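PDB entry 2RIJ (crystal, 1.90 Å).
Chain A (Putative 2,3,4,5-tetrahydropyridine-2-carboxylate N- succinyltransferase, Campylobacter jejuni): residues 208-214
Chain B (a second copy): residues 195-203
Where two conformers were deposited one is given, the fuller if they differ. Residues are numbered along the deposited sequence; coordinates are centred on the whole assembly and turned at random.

Chain A 208-214: FLAHIIP
Chain B (195-203) QYPKIDFVD

How does chain A begin its approach to chain B? Phe208(A), Leu209(A) and Ala210(A) form a short 3-10 segment, with phi/psi near -50/-47, -74/-8 and -74/-12. The carbonyl of Phe208(A) accepts two backbone hydrogen bonds, His211(A) N to Phe208(A) O and Ile212(A) N to Phe208(A) O, both 2.9 Å. Phe208(A), chi1 t, is out of reach of chain B, whereas Leu209(A) points CB toward it. The CA of Leu209(A) lies 5.9 Å from the CA of Ile199(B); the register then steps back, the CA of Ala210(A) lying 6.5 Å from the CA of Lys198(B), before it advances to the CA of Pro214(A), 7.8 Å from the CA of Val202(B). Chain B runs extended through most of this region and becomes a strand at Phe201(B).

What does Leu209(A) fill? With chi1 m and chi2 t, the buried residue has 96 Å² covered by chain B, the largest share of any residue in the 360 Å² contact. Its CB sits 3.7 Å from Ile199(B) O. CD1 lies 4.2 Å from Ile199(B) CG2 and 4.0 Å from Phe201(B) CA, and CD2 reaches Val202(B) CG2 at 3.8 Å. Branched aliphatic groups suit this apolar patch, bordered by two waters: Ile199(B) is m,m and Val202(B) is t, and both direct CB toward chain A. Phe201(B), chi1 p, turns its CB away, so it offers backbone rather than ring to the leucine.

How are the polar groups satisfied when no direct hydrogen bond crosses the contact? Two waters do the work, and both donate to Leu209(A) O at 2.8 Å. Water 1 also donates to Ile212(A) O (2.8 Å) and accepts from Tyr196(B) OH (2.7 Å). Water 2 donates to Pro197(B) O (2.6 Å) and accepts from Ile199(B) N (2.9 Å), tying the leucine carbonyl to the chain B backbone. Tyr196(B), chi1 t and chi2 68°, thus combines a hydroxyl for water with an aromatic ring for packing. Its ring edge faces Leu209(A) O, 4.0 Å from CE2, while Ala210(A) O lies 3.8 Å from CD2. The small Ala210(A) side chain points away, leaving its backbone to make this approach.

What closes the contact as chain A leaves the turn? His211(A) and Ile212(A) direct their CB atoms away, and the backbone opens into extended conformations, phi/psi -122/140 at Ile212(A) and -103/115 at Ile213(A). Ile213(A), chi1 m and chi2 t, starts sideways, but the end of its side chain comes nearer: CG1 meets the tyrosine at the ring edge, 3.2 Å from Tyr196(B) OH and 4.4 Å from Tyr196(B) CZ. Pro214(A), its ring C-gamma exo, points toward chain B and places CG 3.9 Å from Val202(B) CG2. The valine methyl therefore touches both leucine and proline. On chain B, Lys198(B) and Asp200(B) both point CB away from chain A, and Lys198(B) NZ forms a 2.6 Å salt bridge with Asp200(B) OD1.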

# COMPACT_ATOMS: atom_id res chain seq x y z
N PHE A 208 -2.92 3.08 -47.28
CA PHE A 208 -4.18 2.39 -47.65
C PHE A 208 -5.04 3.16 -48.64
O PHE A 208 -5.46 2.59 -49.63
CB PHE A 208 -4.93 2.11 -46.32
CG PHE A 208 -6.24 1.42 -46.41
CD1 PHE A 208 -7.41 2.16 -46.61
CD2 PHE A 208 -6.36 0.04 -46.10
CE1 PHE A 208 -8.66 1.55 -46.58
CE2 PHE A 208 -7.60 -0.56 -46.06
CZ PHE A 208 -8.77 0.20 -46.34
N LEU A 209 -5.24 4.46 -48.40
CA LEU A 209 -6.14 5.23 -49.25
C LEU A 209 -5.54 5.54 -50.63
O LEU A 209 -6.25 6.00 -51.51
CB LEU A 209 -6.65 6.49 -48.51
CG LEU A 209 -7.69 6.22 -47.41
CD1 LEU A 209 -7.93 7.56 -46.64
CD2 LEU A 209 -9.02 5.63 -47.97
N ALA A 210 -4.25 5.25 -50.84
CA ALA A 210 -3.70 5.38 -52.18
C ALA A 210 -4.21 4.20 -53.04
O ALA A 210 -4.06 4.23 -54.28
CB ALA A 210 -2.13 5.43 -52.15
N HIS A 211 -4.80 3.20 -52.41
CA HIS A 211 -5.14 1.92 -53.10
C HIS A 211 -6.56 1.38 -52.91
O HIS A 211 -7.05 0.67 -53.79
CB HIS A 211 -4.14 0.83 -52.68
CG HIS A 211 -2.75 1.11 -53.10
ND1 HIS A 211 -2.26 0.77 -54.34
CD2 HIS A 211 -1.75 1.76 -52.46
CE1 HIS A 211 -1.01 1.21 -54.45
NE2 HIS A 211 -0.69 1.83 -53.33
N ILE A 212 -7.19 1.64 -51.77
CA ILE A 212 -8.43 0.98 -51.37
C ILE A 212 -9.50 2.02 -51.15
O ILE A 212 -9.23 3.07 -50.59
CB ILE A 212 -8.19 0.18 -50.05
CG1 ILE A 212 -6.94 -0.73 -50.21
CG2 ILE A 212 -9.49 -0.59 -49.55
CD1 ILE A 212 -7.10 -1.94 -51.11
N ILE A 213 -10.71 1.69 -51.58
CA ILE A 213 -11.87 2.53 -51.41
C ILE A 213 -12.67 1.94 -50.27
O ILE A 213 -13.20 0.82 -50.40
CB ILE A 213 -12.72 2.58 -52.69
CG1 ILE A 213 -11.89 3.11 -53.87
CG2 ILE A 213 -14.01 3.47 -52.48
CD1 ILE A 213 -12.52 2.89 -55.29
N PRO A 214 -12.79 2.67 -49.15
CA PRO A 214 -13.58 2.13 -48.03
C PRO A 214 -15.05 1.90 -48.41
O PRO A 214 -15.54 2.49 -49.38
CB PRO A 214 -13.53 3.27 -47.01
CG PRO A 214 -12.27 3.97 -47.28
CD PRO A 214 -12.19 3.97 -48.78
N GLN B 195 -4.52 8.16 -63.16
CA GLN B 195 -5.20 9.39 -62.82
C GLN B 195 -6.01 9.19 -61.52
O GLN B 195 -7.00 9.84 -61.33
CB GLN B 195 -6.18 9.75 -63.94
CG GLN B 195 -5.57 10.01 -65.32
CD GLN B 195 -6.63 10.34 -66.36
OE1 GLN B 195 -6.87 11.51 -66.65
NE2 GLN B 195 -7.31 9.32 -66.88
N TYR B 196 -5.61 8.25 -60.67
CA TYR B 196 -6.38 7.98 -59.43
C TYR B 196 -6.18 9.18 -58.49
O TYR B 196 -5.03 9.53 -58.18
CB TYR B 196 -5.95 6.65 -58.77
CG TYR B 196 -6.90 6.23 -57.65
CD1 TYR B 196 -8.20 5.84 -57.95
CD2 TYR B 196 -6.51 6.26 -56.32
CE1 TYR B 196 -9.11 5.51 -56.97
CE2 TYR B 196 -7.42 5.89 -55.30
CZ TYR B 196 -8.73 5.52 -55.64
OH TYR B 196 -9.65 5.20 -54.69
N PRO B 197 -7.27 9.80 -58.02
CA PRO B 197 -7.04 11.00 -57.20
C PRO B 197 -6.44 10.68 -55.85
O PRO B 197 -6.66 9.57 -55.33
CB PRO B 197 -8.44 11.57 -57.03
CG PRO B 197 -9.31 10.46 -57.11
CD PRO B 197 -8.71 9.55 -58.17
N LYS B 198 -5.65 11.61 -55.31
CA LYS B 198 -5.05 11.43 -54.01
C LYS B 198 -6.10 11.69 -52.94
O LYS B 198 -6.59 12.84 -52.78
CB LYS B 198 -3.87 12.38 -53.78
CG LYS B 198 -3.37 12.29 -52.31
CD LYS B 198 -2.14 13.06 -52.10
CE LYS B 198 -2.42 14.57 -52.18
NZ LYS B 198 -3.06 15.15 -50.98
N ILE B 199 -6.40 10.65 -52.18
CA ILE B 199 -7.44 10.71 -51.15
C ILE B 199 -6.78 10.94 -49.80
O ILE B 199 -6.06 10.10 -49.27
CB ILE B 199 -8.33 9.44 -51.18
CG1 ILE B 199 -8.95 9.24 -52.60
CG2 ILE B 199 -9.39 9.47 -50.05
CD1 ILE B 199 -9.73 10.44 -53.15
N ASP B 200 -7.04 12.11 -49.23
CA ASP B 200 -6.47 12.45 -47.94
C ASP B 200 -7.21 11.84 -46.74
O ASP B 200 -6.59 11.57 -45.70
CB ASP B 200 -6.38 13.95 -47.81
CG ASP B 200 -5.47 14.55 -48.85
OD1 ASP B 200 -4.37 13.98 -49.10
OD2 ASP B 200 -5.89 15.54 -49.45
N PHE B 201 -8.53 11.70 -46.86
CA PHE B 201 -9.37 11.16 -45.80
C PHE B 201 -10.77 10.81 -46.34
O PHE B 201 -11.15 11.22 -47.43
CB PHE B 201 -9.43 12.05 -44.55
CG PHE B 201 -10.11 13.41 -44.71
CD1 PHE B 201 -9.46 14.46 -45.31
CD2 PHE B 201 -11.37 13.63 -44.22
CE1 PHE B 201 -10.07 15.70 -45.46
CE2 PHE B 201 -11.96 14.86 -44.31
CZ PHE B 201 -11.32 15.91 -44.94
N VAL B 202 -11.47 10.00 -45.58
CA VAL B 202 -12.86 9.58 -45.88
C VAL B 202 -13.68 9.83 -44.62
O VAL B 202 -13.39 9.25 -43.55
CB VAL B 202 -12.97 8.11 -46.36
CG1 VAL B 202 -14.52 7.66 -46.54
CG2 VAL B 202 -12.08 7.86 -47.60
N ASP B 203 -14.64 10.75 -44.71
CA ASP B 203 -15.43 11.15 -43.57
C ASP B 203 -16.60 12.01 -44.02
O ASP B 203 -16.72 12.44 -45.20
CB ASP B 203 -14.58 11.95 -42.57
CG ASP B 203 -15.27 12.17 -41.21
OD1 ASP B 203 -16.19 11.40 -40.84
OD2 ASP B 203 -14.91 13.15 -40.51
O HOH W 1 -8.91 5.41 -52.06
O HOH W 2 -5.75 8.11 -53.33